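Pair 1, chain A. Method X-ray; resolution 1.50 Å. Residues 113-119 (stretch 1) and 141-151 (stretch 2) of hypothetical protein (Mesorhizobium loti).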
# COMPACT_ATOMS: atom_id res chain seq x y z
N ASP A 113 -9.50 -0.91 1.84
CA ASP A 113 -10.04 -1.83 2.86
C ASP A 113 -9.20 -1.97 4.12
O ASP A 113 -9.67 -2.44 5.15
CB ASP A 113 -10.29 -3.16 2.19
CG ASP A 113 -11.25 -3.02 1.03
OD1 ASP A 113 -12.44 -2.69 1.33
OD2 ASP A 113 -10.82 -3.15 -0.14
N MSE A 114 -7.93 -1.56 4.05
CA MSE A 114 -7.08 -1.60 5.23
C MSE A 114 -5.92 -0.64 5.00
O MSE A 114 -5.45 -0.48 3.86
CB MSE A 114 -6.58 -3.01 5.49
CG MSE A 114 -5.74 -3.16 6.73
SE MSE A 114 -5.29 -4.97 7.22
CE MSE A 114 -6.97 -5.45 8.04
N VAL A 115 -5.48 0.01 6.07
CA VAL A 115 -4.26 0.84 6.05
C VAL A 115 -3.30 0.37 7.12
O VAL A 115 -3.68 0.27 8.30
CB VAL A 115 -4.60 2.33 6.31
CG1 VAL A 115 -3.32 3.18 6.39
CG2 VAL A 115 -5.54 2.87 5.23
N LEU A 116 -2.05 0.08 6.74
CA LEU A 116 -0.95 -0.16 7.67
C LEU A 116 0.14 0.86 7.42
O LEU A 116 0.43 1.21 6.27
CB LEU A 116 -0.38 -1.57 7.58
CG LEU A 116 -1.43 -2.69 7.70
CD1 LEU A 116 -1.94 -3.13 6.36
CD2 LEU A 116 -0.82 -3.93 8.36
N ALA A 117 0.71 1.38 8.49
CA ALA A 117 1.78 2.35 8.40
C ALA A 117 2.83 2.11 9.46
O ALA A 117 2.52 1.69 10.60
CB ALA A 117 1.23 3.76 8.53
N CYS A 118 4.07 2.35 9.08
CA CYS A 118 5.24 2.12 9.95
C CYS A 118 6.09 3.37 10.05
O CYS A 118 6.59 3.86 9.04
CB CYS A 118 6.08 0.98 9.42
SG CYS A 118 7.47 0.63 10.58
N ALA A 119 6.26 3.88 11.27
CA ALA A 119 6.99 5.13 11.53
C ALA A 119 8.49 4.94 11.72
O ALA A 119 9.25 5.91 11.59
CB ALA A 119 6.43 5.80 12.74
N GLY A 141 6.76 -7.14 6.85
CA GLY A 141 5.85 -7.29 7.99
C GLY A 141 4.45 -6.80 7.78
O GLY A 141 3.49 -7.43 8.22
N MSE A 142 4.31 -5.66 7.12
CA MSE A 142 2.94 -5.10 6.96
C MSE A 142 2.11 -5.98 6.04
O MSE A 142 0.89 -6.09 6.18
CB MSE A 142 2.98 -3.66 6.41
CG MSE A 142 3.39 -2.67 7.45
SE MSE A 142 3.26 -0.82 6.86
CE MSE A 142 4.79 -0.75 5.72
N LEU A 143 2.75 -6.57 5.02
CA LEU A 143 2.04 -7.47 4.11
C LEU A 143 1.65 -8.75 4.85
O LEU A 143 0.53 -9.23 4.73
CB LEU A 143 2.88 -7.81 2.87
CG LEU A 143 3.11 -6.71 1.82
CD1 LEU A 143 4.03 -5.62 2.33
CD2 LEU A 143 3.62 -7.32 0.55
N VAL A 144 2.59 -9.29 5.62
CA VAL A 144 2.34 -10.52 6.38
C VAL A 144 1.22 -10.27 7.40
O VAL A 144 0.30 -11.09 7.55
CB VAL A 144 3.65 -11.01 7.03
CG1 VAL A 144 3.39 -12.14 8.05
CG2 VAL A 144 4.62 -11.45 5.98
N GLU A 145 1.26 -9.13 8.08
CA GLU A 145 0.21 -8.81 9.05
C GLU A 145 -1.16 -8.63 8.40
O GLU A 145 -2.18 -9.14 8.88
CB GLU A 145 0.60 -7.57 9.83
CG GLU A 145 -0.35 -7.19 10.95
CD GLU A 145 -0.48 -8.23 12.05
OE1 GLU A 145 0.45 -9.04 12.26
OE2 GLU A 145 -1.53 -8.21 12.73
N ALA A 146 -1.23 -7.90 7.29
CA ALA A 146 -2.49 -7.78 6.55
C ALA A 146 -2.97 -9.17 6.14
O ALA A 146 -4.18 -9.48 6.22
CB ALA A 146 -2.28 -6.88 5.31
N GLY A 147 -2.04 -10.02 5.72
CA GLY A 147 -2.36 -11.39 5.38
C GLY A 147 -3.03 -12.14 6.52
O GLY A 147 -4.04 -12.81 6.30
N LYS A 148 -2.47 -12.01 7.72
CA LYS A 148 -3.07 -12.68 8.89
C LYS A 148 -4.47 -12.15 9.14
O LYS A 148 -5.43 -12.92 9.32
CB LYS A 148 -2.21 -12.47 10.12
CG LYS A 148 -0.94 -13.28 10.06
CD LYS A 148 -0.02 -12.98 11.26
CE LYS A 148 1.34 -13.66 11.08
NZ LYS A 148 2.42 -13.14 11.97
N ARG A 149 -4.60 -10.83 9.13
CA ARG A 149 -5.85 -10.20 9.51
C ARG A 149 -6.98 -10.44 8.53
O ARG A 149 -8.14 -10.59 8.96
CB ARG A 149 -5.64 -8.71 9.76
CG ARG A 149 -4.80 -8.46 11.00
CD ARG A 149 -4.55 -6.99 11.21
NE ARG A 149 -3.80 -6.76 12.43
CZ ARG A 149 -4.23 -6.05 13.47
NH1 ARG A 149 -5.39 -5.42 13.43
NH2 ARG A 149 -3.45 -5.92 14.53
N LEU A 150 -6.68 -10.47 7.24
CA LEU A 150 -7.71 -10.68 6.21
C LEU A 150 -7.71 -12.09 5.64
O LEU A 150 -8.42 -12.37 4.67
CB LEU A 150 -7.53 -9.65 5.08
CG LEU A 150 -7.73 -8.20 5.46
CD1 LEU A 150 -7.38 -7.26 4.32
CD2 LEU A 150 -9.18 -7.93 5.92
N ALA A 151 -6.89 -12.99 6.19
CA ALA A 151 -6.72 -14.33 5.66
C ALA A 151 -6.39 -14.33 4.16
O ALA A 151 -6.98 -15.07 3.38
CB ALA A 151 -7.95 -15.20 5.97

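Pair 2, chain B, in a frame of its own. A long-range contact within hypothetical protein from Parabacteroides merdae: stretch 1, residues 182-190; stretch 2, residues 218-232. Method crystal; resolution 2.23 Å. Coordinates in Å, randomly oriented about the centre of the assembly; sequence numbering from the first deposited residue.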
# COMPACT_ATOMS: atom_id res chain seq x y z
N ALA B 182 -16.58 12.31 -7.29
CA ALA B 182 -17.44 11.14 -7.17
C ALA B 182 -16.79 10.05 -6.33
O ALA B 182 -17.47 9.15 -5.83
CB ALA B 182 -17.80 10.59 -8.55
N ILE B 183 -15.47 10.11 -6.19
CA ILE B 183 -14.73 9.17 -5.36
C ILE B 183 -13.83 9.99 -4.46
O ILE B 183 -13.14 10.90 -4.93
CB ILE B 183 -13.94 8.15 -6.21
CG1 ILE B 183 -14.89 7.39 -7.14
CG2 ILE B 183 -13.21 7.16 -5.31
CD1 ILE B 183 -14.21 6.41 -8.09
N VAL B 184 -13.86 9.70 -3.16
CA VAL B 184 -13.13 10.46 -2.15
C VAL B 184 -12.56 9.49 -1.11
O VAL B 184 -13.32 8.72 -0.55
CB VAL B 184 -14.05 11.47 -1.44
CG1 VAL B 184 -13.29 12.21 -0.34
CG2 VAL B 184 -14.64 12.47 -2.43
N LYS B 185 -11.24 9.54 -0.88
CA LYS B 185 -10.57 8.72 0.16
C LYS B 185 -9.59 9.54 0.99
O LYS B 185 -8.65 10.14 0.46
CB LYS B 185 -9.82 7.54 -0.46
CG LYS B 185 -10.75 6.58 -1.18
CD LYS B 185 -10.02 5.38 -1.75
CE LYS B 185 -10.98 4.54 -2.58
NZ LYS B 185 -12.03 3.89 -1.76
N GLU B 186 -9.81 9.57 2.30
CA GLU B 186 -9.03 10.41 3.19
C GLU B 186 -8.55 9.58 4.37
O GLU B 186 -9.36 8.95 5.05
CB GLU B 186 -9.88 11.59 3.67
CG GLU B 186 -10.29 12.55 2.56
CD GLU B 186 -11.31 13.58 3.00
OE1 GLU B 186 -12.33 13.20 3.63
OE2 GLU B 186 -11.11 14.78 2.68
N SER B 187 -7.24 9.57 4.60
CA SER B 187 -6.65 8.81 5.69
C SER B 187 -5.85 9.72 6.60
O SER B 187 -5.21 10.66 6.13
CB SER B 187 -5.73 7.72 5.14
OG SER B 187 -6.39 6.93 4.19
N VAL B 188 -5.91 9.44 7.90
CA VAL B 188 -5.05 10.07 8.89
C VAL B 188 -4.26 8.96 9.58
O VAL B 188 -4.84 8.12 10.26
CB VAL B 188 -5.86 10.85 9.93
CG1 VAL B 188 -4.93 11.58 10.90
CG2 VAL B 188 -6.80 11.84 9.25
N HIS B 189 -2.94 8.96 9.37
CA HIS B 189 -2.03 7.99 9.97
C HIS B 189 -1.16 8.68 11.01
O HIS B 189 -1.15 9.90 11.09
CB HIS B 189 -1.15 7.36 8.90
CG HIS B 189 -1.92 6.51 7.94
ND1 HIS B 189 -2.38 5.25 8.26
CD2 HIS B 189 -2.32 6.74 6.67
CE1 HIS B 189 -3.03 4.74 7.23
NE2 HIS B 189 -3.01 5.62 6.25
N HIS B 190 -0.44 7.89 11.80
CA HIS B 190 0.36 8.42 12.90
C HIS B 190 1.77 7.85 12.93
O HIS B 190 1.98 6.66 12.72
CB HIS B 190 -0.37 8.21 14.22
CG HIS B 190 -1.67 8.95 14.30
ND1 HIS B 190 -2.85 8.42 13.82
CD2 HIS B 190 -1.96 10.19 14.73
CE1 HIS B 190 -3.82 9.31 13.99
NE2 HIS B 190 -3.30 10.39 14.54
N ASP B 218 3.44 8.38 -1.15
CA ASP B 218 3.70 7.21 -0.31
C ASP B 218 2.39 6.45 -0.04
O ASP B 218 2.03 5.57 -0.81
CB ASP B 218 4.41 7.68 0.97
CG ASP B 218 4.78 6.53 1.90
OD1 ASP B 218 4.71 5.37 1.45
OD2 ASP B 218 5.16 6.82 3.07
N VAL B 219 1.66 6.79 1.02
CA VAL B 219 0.42 6.09 1.35
C VAL B 219 -0.64 6.30 0.26
O VAL B 219 -1.50 5.44 0.10
CB VAL B 219 -0.12 6.52 2.74
CG1 VAL B 219 -1.58 6.12 2.97
CG2 VAL B 219 0.75 5.93 3.83
N THR B 220 -0.57 7.41 -0.48
CA THR B 220 -1.50 7.66 -1.60
C THR B 220 -1.46 6.54 -2.64
O THR B 220 -2.44 6.30 -3.35
CB THR B 220 -1.16 8.96 -2.36
OG1 THR B 220 0.21 8.92 -2.79
CG2 THR B 220 -1.39 10.20 -1.49
N THR B 221 -0.31 5.89 -2.76
CA THR B 221 -0.19 4.71 -3.61
C THR B 221 -1.35 3.75 -3.35
O THR B 221 -2.07 3.39 -4.27
CB THR B 221 1.18 4.03 -3.38
OG1 THR B 221 2.21 4.94 -3.78
CG2 THR B 221 1.32 2.75 -4.18
N HIS B 222 -1.54 3.37 -2.08
CA HIS B 222 -2.67 2.52 -1.70
C HIS B 222 -4.02 3.10 -2.14
O HIS B 222 -4.88 2.36 -2.63
CB HIS B 222 -2.73 2.33 -0.18
CG HIS B 222 -1.59 1.56 0.39
ND1 HIS B 222 -1.17 0.35 -0.11
CD2 HIS B 222 -0.80 1.82 1.46
CE1 HIS B 222 -0.16 -0.10 0.60
NE2 HIS B 222 0.09 0.77 1.57
N LEU B 223 -4.21 4.40 -1.94
CA LEU B 223 -5.53 5.00 -2.18
C LEU B 223 -5.81 5.09 -3.67
O LEU B 223 -6.90 4.75 -4.11
CB LEU B 223 -5.65 6.38 -1.51
CG LEU B 223 -5.43 6.40 0.01
CD1 LEU B 223 -5.65 7.81 0.55
CD2 LEU B 223 -6.34 5.40 0.73
N VAL B 224 -4.80 5.49 -4.43
CA VAL B 224 -4.91 5.56 -5.89
C VAL B 224 -5.19 4.17 -6.47
O VAL B 224 -6.03 4.03 -7.37
CB VAL B 224 -3.64 6.18 -6.51
CG1 VAL B 224 -3.56 5.91 -8.01
CG2 VAL B 224 -3.62 7.68 -6.25
N ASP B 225 -4.50 3.16 -5.94
CA ASP B 225 -4.72 1.77 -6.33
C ASP B 225 -6.14 1.33 -6.01
O ASP B 225 -6.76 0.64 -6.81
CB ASP B 225 -3.75 0.83 -5.62
CG ASP B 225 -3.91 -0.62 -6.07
OD1 ASP B 225 -3.62 -0.90 -7.25
OD2 ASP B 225 -4.32 -1.48 -5.26
N LEU B 226 -6.66 1.73 -4.85
CA LEU B 226 -8.02 1.36 -4.50
C LEU B 226 -9.05 1.96 -5.46
O LEU B 226 -9.98 1.26 -5.84
CB LEU B 226 -8.37 1.74 -3.06
CG LEU B 226 -7.83 0.83 -1.96
CD1 LEU B 226 -8.48 1.21 -0.64
CD2 LEU B 226 -8.06 -0.64 -2.26
N VAL B 227 -8.89 3.24 -5.85
CA VAL B 227 -9.90 3.83 -6.74
C VAL B 227 -9.93 3.09 -8.09
O VAL B 227 -11.00 2.82 -8.61
CB VAL B 227 -9.92 5.40 -6.85
CG1 VAL B 227 -8.97 6.09 -5.90
CG2 VAL B 227 -9.78 5.90 -8.29
N GLN B 228 -8.76 2.71 -8.61
CA GLN B 228 -8.67 1.86 -9.80
C GLN B 228 -9.32 0.48 -9.58
O GLN B 228 -10.14 0.03 -10.37
CB GLN B 228 -7.20 1.64 -10.20
CG GLN B 228 -6.47 2.91 -10.63
CD GLN B 228 -5.01 2.67 -11.01
OE1 GLN B 228 -4.44 1.59 -10.78
NE2 GLN B 228 -4.40 3.69 -11.59
N TRP B 229 -8.93 -0.16 -8.48
CA TRP B 229 -9.30 -1.54 -8.22
C TRP B 229 -10.78 -1.71 -7.82
O TRP B 229 -11.45 -2.66 -8.26
CB TRP B 229 -8.36 -2.11 -7.15
CG TRP B 229 -8.42 -3.57 -6.99
CD1 TRP B 229 -7.82 -4.51 -7.78
CD2 TRP B 229 -9.12 -4.27 -5.98
NE1 TRP B 229 -8.10 -5.77 -7.31
CE2 TRP B 229 -8.91 -5.65 -6.20
CE3 TRP B 229 -9.91 -3.88 -4.90
CZ2 TRP B 229 -9.46 -6.63 -5.39
CZ3 TRP B 229 -10.46 -4.85 -4.09
CH2 TRP B 229 -10.23 -6.21 -4.34
N GLU B 230 -11.28 -0.81 -6.99
CA GLU B 230 -12.69 -0.85 -6.58
C GLU B 230 -13.64 -0.33 -7.66
O GLU B 230 -14.68 -0.94 -7.92
CB GLU B 230 -12.91 -0.03 -5.32
CG GLU B 230 -12.24 -0.59 -4.08
CD GLU B 230 -12.19 0.42 -2.95
OE1 GLU B 230 -12.38 1.62 -3.21
OE2 GLU B 230 -11.95 0.02 -1.80
N ALA B 231 -13.29 0.79 -8.28
CA ALA B 231 -14.22 1.54 -9.12
C ALA B 231 -14.11 1.20 -10.60
O ALA B 231 -15.01 1.51 -11.37
CB ALA B 231 -14.04 3.03 -8.90
N PHE B 232 -13.00 0.57 -10.99
CA PHE B 232 -12.81 0.11 -12.38
C PHE B 232 -12.26 -1.32 -12.41
O PHE B 232 -11.21 -1.57 -12.99
CB PHE B 232 -11.88 1.07 -13.13
CG PHE B 232 -12.30 2.51 -13.07
CD1 PHE B 232 -11.99 3.30 -11.98
CD2 PHE B 232 -13.03 3.07 -14.11
CE1 PHE B 232 -12.39 4.63 -11.92
CE2 PHE B 232 -13.43 4.39 -14.06
CZ PHE B 232 -13.11 5.17 -12.96

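Where do the two contacts differ most sharply? At the central strand position, where A:Leu116 of pair 1 matches B:Lys185 of pair 2. A:Leu116 packs through apolar side-chain contacts, and no hydrogen bond crosses between the stretches of pair 1. B:Lys185 instead carries a charge across: its NZ donates to OE1 of B:Glu230 at 2.7 Å, a hydrogen bond within a salt bridge. In pair 1 the position matching B:Glu230 is A:Arg149, whose salt bridge stays within the helix, from its NE to OE2 of A:Glu145 at 2.7 Å, one turn back.

What backbone arrangement do they share? In each, a strand packs against a helix running roughly antiparallel to it, at 147° in pair 1 and 154° in pair 2, with axes approaching to 9.1 and 9.5 Å. Fourteen central residues superpose with an RMSD of 0.5 Å. Alternate strand residues point their CA-to-CB bonds toward the helix: A:Met114, A:Leu116 and A:Cys118 match B:Ile183, B:Lys185 and B:Ser187. On the helix, A:Met142 matches B:Leu223 and A:Ala146 matches B:Val227, a spacing of four residues that keeps both on the side facing the strand.

How do different side chains fill the middle? In pair 1 the long selenomethionine A:Met142 brings its SE to 3.8 Å from CB of A:Leu116 and 4.2 Å from CB of A:Cys118, so one helix residue serves two strand positions. A:Ala146, with only a CB to offer, meets CD1 of A:Leu116 with that CB at 3.9 Å. In pair 2 the branched B:Leu223 likewise spans two positions, its CD2 lying 4.3 Å from CB of B:Lys185 and 3.8 Å from OG of B:Ser187. The lysine's aliphatic part packs along the helix while NZ pairs with B:Glu230: CE lies 3.9 Å from CB of B:Leu226 and 4.2 Å from CG1 of B:Val227.

How is the contact closed toward the C-terminal end of the helix? A:Met114 and B:Ile183 match here, and the longer side chain meets the larger partner farther along. Selenomethionine A:Met114 sets its SE 4.0 Å from CB of A:Ala146 and extends its CE to 3.8 Å from CG of A:Leu150. B:Ile183 uses two branches: CG2 reaches CB of B:Val227 at 4.0 Å, while CD1 lies 3.5 Å from CB of B:Ala231, the match of A:Leu150. Length on the strand with leucine on the helix thus gives way to a branched residue with alanine.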